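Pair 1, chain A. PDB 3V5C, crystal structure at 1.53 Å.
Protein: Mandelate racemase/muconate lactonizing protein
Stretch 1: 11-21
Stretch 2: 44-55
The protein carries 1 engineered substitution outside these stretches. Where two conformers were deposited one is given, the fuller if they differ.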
# COMPACT_ATOMS: atom_id res chain seq x y z
N ASP A 11 -9.19 33.04 -4.02
CA ASP A 11 -9.90 33.41 -2.79
C ASP A 11 -10.20 32.19 -1.91
O ASP A 11 -10.64 32.35 -0.77
CB ASP A 11 -11.20 34.17 -3.10
CG ASP A 11 -12.21 33.33 -3.86
OD1 ASP A 11 -11.85 32.78 -4.92
OD2 ASP A 11 -13.36 33.21 -3.38
N TRP A 12 -9.99 30.99 -2.43
CA TRP A 12 -10.31 29.77 -1.68
C TRP A 12 -9.25 29.52 -0.61
O TRP A 12 -8.09 29.27 -0.93
CB TRP A 12 -10.39 28.56 -2.61
CG TRP A 12 -11.53 28.60 -3.60
CD1 TRP A 12 -12.54 29.52 -3.66
CD2 TRP A 12 -11.74 27.69 -4.69
NE1 TRP A 12 -13.37 29.23 -4.72
CE2 TRP A 12 -12.91 28.12 -5.36
CE3 TRP A 12 -11.07 26.56 -5.16
CZ2 TRP A 12 -13.41 27.45 -6.49
CZ3 TRP A 12 -11.57 25.90 -6.27
CH2 TRP A 12 -12.73 26.34 -6.92
N LYS A 13 -9.66 29.60 0.65
CA LYS A 13 -8.73 29.50 1.75
C LYS A 13 -9.05 28.32 2.66
O LYS A 13 -10.21 27.87 2.73
CB LYS A 13 -8.75 30.79 2.58
CG LYS A 13 -8.23 32.02 1.83
CD LYS A 13 -8.36 33.28 2.69
CE LYS A 13 -7.56 34.42 2.07
NZ LYS A 13 -7.99 35.76 2.58
N VAL A 14 -8.03 27.85 3.35
CA VAL A 14 -8.21 26.85 4.39
C VAL A 14 -8.95 27.51 5.56
O VAL A 14 -8.45 28.46 6.15
CB VAL A 14 -6.87 26.29 4.86
CG1 VAL A 14 -7.09 25.27 5.98
CG2 VAL A 14 -6.10 25.68 3.69
N GLU A 15 -10.15 27.03 5.87
CA GLU A 15 -10.96 27.62 6.93
C GLU A 15 -10.90 26.81 8.23
O GLU A 15 -10.96 27.37 9.32
CB GLU A 15 -12.40 27.76 6.46
CG GLU A 15 -12.52 28.62 5.21
CD GLU A 15 -13.87 28.50 4.53
OE1 GLU A 15 -14.65 27.56 4.84
OE2 GLU A 15 -14.16 29.36 3.68
N LYS A 16 -10.76 25.49 8.11
CA LYS A 16 -10.76 24.65 9.29
C LYS A 16 -10.02 23.36 8.99
O LYS A 16 -10.02 22.88 7.85
CB LYS A 16 -12.21 24.33 9.68
CG LYS A 16 -12.40 23.80 11.09
CD LYS A 16 -13.91 23.62 11.37
CE LYS A 16 -14.19 23.40 12.84
NZ LYS A 16 -15.65 23.36 13.13
N ILE A 17 -9.33 22.84 10.01
CA ILE A 17 -8.68 21.54 9.96
C ILE A 17 -9.05 20.80 11.24
O ILE A 17 -8.89 21.33 12.33
CB ILE A 17 -7.14 21.68 9.86
CG1 ILE A 17 -6.75 22.35 8.54
CG2 ILE A 17 -6.48 20.28 9.97
CD1 ILE A 17 -5.27 22.79 8.51
N GLU A 18 -9.58 19.58 11.09
CA GLU A 18 -9.98 18.77 12.22
C GLU A 18 -9.33 17.41 12.09
O GLU A 18 -9.07 16.95 10.98
CB GLU A 18 -11.49 18.62 12.24
CG GLU A 18 -12.22 19.94 12.33
CD GLU A 18 -13.69 19.80 11.99
OE1 GLU A 18 -14.04 19.87 10.79
OE2 GLU A 18 -14.49 19.61 12.93
N PHE A 19 -9.07 16.78 13.23
CA PHE A 19 -8.32 15.53 13.27
C PHE A 19 -8.98 14.54 14.20
O PHE A 19 -9.42 14.89 15.30
CB PHE A 19 -6.90 15.81 13.77
CG PHE A 19 -6.05 14.58 13.88
CD1 PHE A 19 -5.99 13.87 15.07
CD2 PHE A 19 -5.32 14.13 12.78
CE1 PHE A 19 -5.20 12.72 15.15
CE2 PHE A 19 -4.54 12.99 12.87
CZ PHE A 19 -4.48 12.29 14.05
N ALA A 20 -9.00 13.28 13.79
CA ALA A 20 -9.53 12.22 14.63
C ALA A 20 -8.93 10.88 14.25
O ALA A 20 -8.48 10.70 13.12
CB ALA A 20 -11.04 12.15 14.49
N LYS A 21 -8.93 9.95 15.19
CA LYS A 21 -8.45 8.59 14.94
C LYS A 21 -9.66 7.68 14.85
O LYS A 21 -10.46 7.62 15.78
CB LYS A 21 -7.50 8.14 16.05
CG LYS A 21 -7.08 6.68 16.00
CD LYS A 21 -6.26 6.28 17.22
CE LYS A 21 -5.01 7.15 17.38
NZ LYS A 21 -3.99 6.87 16.33
N THR A 44 -6.45 0.96 13.02
CA THR A 44 -6.82 2.36 13.13
C THR A 44 -6.41 3.13 11.89
O THR A 44 -5.54 2.68 11.13
CB THR A 44 -6.21 3.05 14.35
OG1 THR A 44 -4.78 3.03 14.26
CG2 THR A 44 -6.64 2.36 15.63
N VAL A 45 -7.06 4.27 11.69
CA VAL A 45 -6.69 5.22 10.64
C VAL A 45 -6.79 6.64 11.20
O VAL A 45 -7.86 7.09 11.62
CB VAL A 45 -7.62 5.12 9.42
CG1 VAL A 45 -7.23 6.17 8.36
CG2 VAL A 45 -7.58 3.71 8.82
N ASP A 46 -5.67 7.35 11.20
CA ASP A 46 -5.71 8.77 11.55
C ASP A 46 -6.22 9.58 10.35
O ASP A 46 -5.73 9.46 9.22
CB ASP A 46 -4.32 9.26 11.96
CG ASP A 46 -3.87 8.74 13.32
OD1 ASP A 46 -4.66 8.05 14.01
OD2 ASP A 46 -2.71 9.04 13.69
N ILE A 47 -7.24 10.40 10.60
CA ILE A 47 -7.92 11.11 9.53
C ILE A 47 -7.97 12.60 9.84
O ILE A 47 -8.10 12.99 11.00
CB ILE A 47 -9.36 10.57 9.39
CG1 ILE A 47 -9.35 9.15 8.80
CG2 ILE A 47 -10.25 11.51 8.56
CD1 ILE A 47 -8.92 9.09 7.37
N ALA A 48 -7.84 13.42 8.82
CA ALA A 48 -8.16 14.84 8.95
C ALA A 48 -9.31 15.19 8.03
O ALA A 48 -9.47 14.64 6.94
CB ALA A 48 -6.94 15.71 8.64
N ARG A 49 -10.10 16.16 8.47
CA ARG A 49 -11.16 16.75 7.68
C ARG A 49 -10.77 18.21 7.46
O ARG A 49 -10.56 18.95 8.43
CB ARG A 49 -12.48 16.65 8.46
CG ARG A 49 -13.68 17.31 7.80
CD ARG A 49 -14.98 16.82 8.48
NE ARG A 49 -15.21 17.40 9.81
CZ ARG A 49 -16.08 16.91 10.70
NH1 ARG A 49 -16.24 17.51 11.87
NH2 ARG A 49 -16.78 15.82 10.42
N ILE A 50 -10.61 18.62 6.21
CA ILE A 50 -10.26 20.01 5.92
C ILE A 50 -11.47 20.72 5.32
O ILE A 50 -12.23 20.13 4.56
CB ILE A 50 -9.03 20.10 4.97
CG1 ILE A 50 -8.45 21.53 4.91
CG2 ILE A 50 -9.35 19.57 3.56
CD1 ILE A 50 -7.08 21.59 4.23
N THR A 51 -11.65 22.00 5.67
CA THR A 51 -12.74 22.77 5.07
C THR A 51 -12.11 23.94 4.32
O THR A 51 -11.36 24.71 4.91
CB THR A 51 -13.69 23.33 6.14
OG1 THR A 51 -14.22 22.25 6.94
CG2 THR A 51 -14.84 24.08 5.47
N ILE A 52 -12.42 24.03 3.04
CA ILE A 52 -11.92 25.10 2.18
C ILE A 52 -13.13 25.65 1.44
O ILE A 52 -13.91 24.89 0.86
CB ILE A 52 -10.89 24.58 1.15
CG1 ILE A 52 -9.63 24.07 1.86
CG2 ILE A 52 -10.53 25.69 0.13
CD1 ILE A 52 -8.78 23.16 0.97
N ASP A 53 -13.29 26.97 1.47
CA ASP A 53 -14.42 27.61 0.79
C ASP A 53 -15.74 26.88 1.06
O ASP A 53 -16.49 26.57 0.13
CB ASP A 53 -14.15 27.67 -0.72
CG ASP A 53 -15.15 28.54 -1.46
OD1 ASP A 53 -15.51 29.59 -0.90
OD2 ASP A 53 -15.58 28.17 -2.57
N GLY A 54 -16.00 26.57 2.33
CA GLY A 54 -17.27 26.00 2.74
C GLY A 54 -17.58 24.56 2.35
O GLY A 54 -18.72 24.10 2.48
N GLN A 55 -16.56 23.85 1.87
CA GLN A 55 -16.70 22.45 1.48
C GLN A 55 -15.66 21.63 2.24
O GLN A 55 -14.58 22.12 2.54
CB GLN A 55 -16.48 22.30 -0.03
CG GLN A 55 -16.10 20.90 -0.52
CD GLN A 55 -17.30 19.97 -0.66
OE1 GLN A 55 -18.28 20.30 -1.34
NE2 GLN A 55 -17.22 18.81 -0.03
O HOH W 1 -12.63 20.87 8.71

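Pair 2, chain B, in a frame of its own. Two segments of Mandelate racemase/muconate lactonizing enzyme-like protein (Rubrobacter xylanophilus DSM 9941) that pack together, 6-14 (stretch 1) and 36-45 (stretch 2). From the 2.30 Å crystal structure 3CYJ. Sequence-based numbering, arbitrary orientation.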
# COMPACT_ATOMS: atom_id res chain seq x y z
N PRO B 6 51.74 7.89 -8.60
CA PRO B 6 51.84 6.44 -8.43
C PRO B 6 50.67 5.74 -9.13
O PRO B 6 49.52 6.18 -9.04
CB PRO B 6 51.75 6.23 -6.93
CG PRO B 6 51.02 7.38 -6.42
CD PRO B 6 51.27 8.54 -7.36
N ARG B 7 51.00 4.68 -9.85
CA ARG B 7 50.04 3.98 -10.65
C ARG B 7 50.06 2.49 -10.33
O ARG B 7 51.05 1.96 -9.83
CB ARG B 7 50.32 4.22 -12.14
CG ARG B 7 50.49 5.70 -12.47
CD ARG B 7 49.55 6.12 -13.58
NE ARG B 7 48.79 7.31 -13.20
CZ ARG B 7 47.55 7.58 -13.61
NH1 ARG B 7 46.91 6.73 -14.42
NH2 ARG B 7 46.93 8.68 -13.19
N VAL B 8 48.93 1.82 -10.59
CA VAL B 8 48.87 0.38 -10.49
C VAL B 8 49.66 -0.20 -11.65
O VAL B 8 49.31 0.02 -12.81
CB VAL B 8 47.42 -0.15 -10.54
CG1 VAL B 8 47.37 -1.64 -10.18
CG2 VAL B 8 46.51 0.67 -9.62
N GLU B 9 50.71 -0.94 -11.35
CA GLU B 9 51.58 -1.46 -12.40
C GLU B 9 51.15 -2.87 -12.81
O GLU B 9 51.18 -3.23 -13.98
CB GLU B 9 53.07 -1.42 -11.96
N ARG B 10 50.70 -3.66 -11.85
CA ARG B 10 50.56 -5.06 -12.10
C ARG B 10 49.67 -5.72 -11.04
O ARG B 10 49.79 -5.43 -9.86
CB ARG B 10 51.98 -5.67 -12.08
CG ARG B 10 52.07 -7.15 -12.39
CD ARG B 10 53.51 -7.59 -12.65
NE ARG B 10 54.44 -7.34 -11.54
CZ ARG B 10 54.71 -8.23 -10.61
NH1 ARG B 10 54.09 -9.42 -10.65
NH2 ARG B 10 55.58 -7.95 -9.64
N LEU B 11 48.77 -6.61 -11.48
CA LEU B 11 47.99 -7.43 -10.56
C LEU B 11 48.42 -8.87 -10.66
O LEU B 11 48.55 -9.38 -11.76
CB LEU B 11 46.51 -7.39 -10.93
CG LEU B 11 45.66 -6.19 -10.67
CD1 LEU B 11 44.24 -6.76 -10.76
CD2 LEU B 11 46.00 -5.62 -9.31
N GLU B 12 48.63 -9.54 -9.54
CA GLU B 12 48.93 -10.96 -9.55
C GLU B 12 47.79 -11.68 -8.85
O GLU B 12 47.39 -11.30 -7.78
CB GLU B 12 50.22 -11.32 -8.78
CG GLU B 12 51.42 -10.42 -9.04
CD GLU B 12 52.63 -10.81 -8.15
OE1 GLU B 12 53.68 -11.26 -8.73
OE2 GLU B 12 52.53 -10.68 -6.89
N VAL B 13 47.33 -12.77 -9.44
CA VAL B 13 46.25 -13.53 -8.88
C VAL B 13 46.74 -14.95 -8.61
O VAL B 13 47.44 -15.52 -9.42
CB VAL B 13 45.01 -13.61 -9.89
CG1 VAL B 13 43.80 -14.17 -9.19
CG2 VAL B 13 44.69 -12.27 -10.46
N SER B 14 46.32 -15.52 -7.48
CA SER B 14 46.66 -16.88 -7.10
C SER B 14 45.57 -17.38 -6.18
O SER B 14 44.75 -16.60 -5.73
CB SER B 14 48.05 -16.93 -6.44
OG SER B 14 48.12 -16.13 -5.27
N MET B 36 40.61 -19.64 -1.03
CA MET B 36 40.89 -18.24 -1.06
C MET B 36 41.49 -17.81 -2.39
O MET B 36 42.45 -18.41 -2.87
CB MET B 36 41.81 -17.85 0.10
CG MET B 36 42.06 -16.35 0.22
SD MET B 36 43.55 -15.94 1.26
CE MET B 36 42.87 -16.24 2.82
N ILE B 37 40.94 -16.77 -2.99
CA ILE B 37 41.56 -16.24 -4.19
C ILE B 37 42.26 -14.95 -3.78
O ILE B 37 41.65 -14.11 -3.13
CB ILE B 37 40.55 -16.03 -5.35
CG1 ILE B 37 39.83 -17.35 -5.69
CG2 ILE B 37 41.25 -15.44 -6.57
CD1 ILE B 37 38.61 -17.66 -4.79
N LEU B 38 43.54 -14.80 -4.16
CA LEU B 38 44.36 -13.73 -3.60
C LEU B 38 44.83 -12.83 -4.72
O LEU B 38 45.36 -13.31 -5.73
CB LEU B 38 45.58 -14.30 -2.82
CG LEU B 38 46.51 -13.17 -2.25
CD1 LEU B 38 45.95 -12.46 -0.97
CD2 LEU B 38 47.88 -13.72 -2.04
N VAL B 39 44.60 -11.53 -4.57
CA VAL B 39 45.08 -10.56 -5.54
C VAL B 39 46.20 -9.73 -4.91
O VAL B 39 46.10 -9.29 -3.73
CB VAL B 39 43.91 -9.65 -6.06
CG1 VAL B 39 44.39 -8.56 -7.03
CG2 VAL B 39 42.80 -10.51 -6.69
N GLU B 40 47.28 -9.55 -5.67
CA GLU B 40 48.30 -8.61 -5.24
C GLU B 40 48.45 -7.52 -6.25
O GLU B 40 48.64 -7.79 -7.47
CB GLU B 40 49.64 -9.26 -4.93
CG GLU B 40 49.51 -10.34 -3.85
CD GLU B 40 50.88 -10.81 -3.36
OE1 GLU B 40 51.85 -10.50 -4.09
OE2 GLU B 40 51.00 -11.45 -2.27
N ALA B 41 48.33 -6.30 -5.72
CA ALA B 41 48.46 -5.10 -6.54
C ALA B 41 49.78 -4.41 -6.26
O ALA B 41 50.07 -4.03 -5.10
CB ALA B 41 47.31 -4.14 -6.31
N HIS B 42 50.56 -4.24 -7.33
CA HIS B 42 51.90 -3.67 -7.29
C HIS B 42 51.83 -2.31 -7.88
O HIS B 42 51.30 -2.17 -8.99
CB HIS B 42 52.84 -4.50 -8.16
CG HIS B 42 53.17 -5.83 -7.57
ND1 HIS B 42 52.36 -6.94 -7.74
CD2 HIS B 42 54.18 -6.23 -6.77
CE1 HIS B 42 52.87 -7.97 -7.08
NE2 HIS B 42 53.97 -7.57 -6.48
N GLY B 43 52.32 -1.31 -7.15
CA GLY B 43 52.37 0.03 -7.71
C GLY B 43 53.10 1.00 -6.82
O GLY B 43 53.22 0.76 -5.62
N GLY B 44 53.63 2.07 -7.41
CA GLY B 44 54.37 3.13 -6.71
C GLY B 44 55.44 2.66 -5.71
O GLY B 44 55.71 3.38 -4.75
N GLY B 45 56.03 1.48 -5.95
CA GLY B 45 57.04 0.92 -5.03
C GLY B 45 56.49 0.08 -3.87
O GLY B 45 57.26 -0.52 -3.10
O HOH W 2 53.80 3.37 -9.88

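The sharpest difference lies at one matched position in the middle of the second strand, where pair 1 has Arg A49 and pair 2 has Glu B40. Each is the hydrogen-bonded neighbor of a glutamate on the first strand, Glu A18 or Glu B12, and those two glutamates also superpose. In pair 1 the charges are opposite, and the carboxylate meets the guanidinium through two hydrogen bonds that form a salt bridge, Arg A49 NE to Glu A18 OE1 at 2.9 Å and Arg A49 NH1 to Glu A18 OE2 at 2.9 Å. In pair 2 two carboxylates face each other, with Glu B12 OE2 and Glu B40 OE1 2.9 Å apart, a contact between two acceptors. The charge of Glu B12 is met instead along its own strand, where Arg B10 NH1 donates to Glu B12 OE1 at 2.7 Å in a salt bridge. Lys A16, which superposes on Arg B10, makes a much longer salt bridge, Lys A16 NZ to Glu A18 OE2 at 3.9 Å.

Beneath these differences the backbones agree closely: 14 central residues superpose with an RMSD of 0.4 Å. Both pairs are antiparallel, with strand directions 162° apart in pair 1 and 154° in pair 2. The ladders correspond bond for bond over the center; Arg A49 N to Glu A18 O at 2.8 Å, for example, matches Glu B40 N to Glu B12 O at 2.7 Å. Both also place two successive amides on one carbonyl. Thr A51 O accepts from Glu A15 N at 2.8 Å and weakly from Lys A16 N at 3.3 Å, while His B42 O accepts from Glu B9 N at 2.7 Å and Arg B10 N at 3.3 Å. In pair 1 this accompanies a one-residue register shift, a beta bulge.

Thr A51 and His B42 share a position but use it differently. Water 1 accepts from Thr A51 OG1 at 2.8 Å and donates to Glu A18 OE1 at 2.7 Å, so a small hydroxyl reaches the carboxylate through solvent. In pair 2 the larger ring lies flat against the Arg B10 guanidinium, centers 4.0 Å apart and planes at 20°.

Around Ile A17 and Leu B11 the face they share is apolar in both, with bulk redistributed. Ile A17 CG1 meets Ile A50 CG1 at 4.1 Å; in pair 2 the partner is the smaller Ala B41, and Leu B11 CD2 approaches Ala B41 CB at 3.6 Å and Val B39 CG1 at 4.1 Å. In pair 1, however, this face also carries the salt bridge from Lys A21 NZ to Asp A46 OD1 at 2.7 Å, whereas Ile B37, which superposes on Asp A46, meets Val B13 through Ile B37 CG2 and Val B13 CG1 at 3.9 Å.

The contrast sharpens where Ile A52 matches Gly B43. Ile A52 CG2 packs on Trp A12 CB at 4.0 Å, and the Trp A12 ring receives Asp A53 CB over its face, 4.2 Å from the five-membered-ring centroid. In pair 2 Pro B6 takes the tryptophan position, and Gly B43 CA comes within 3.2 Å of Arg B7 O. An ideal CB on Gly B43 would clash with Arg B7 O at 2.3 Å.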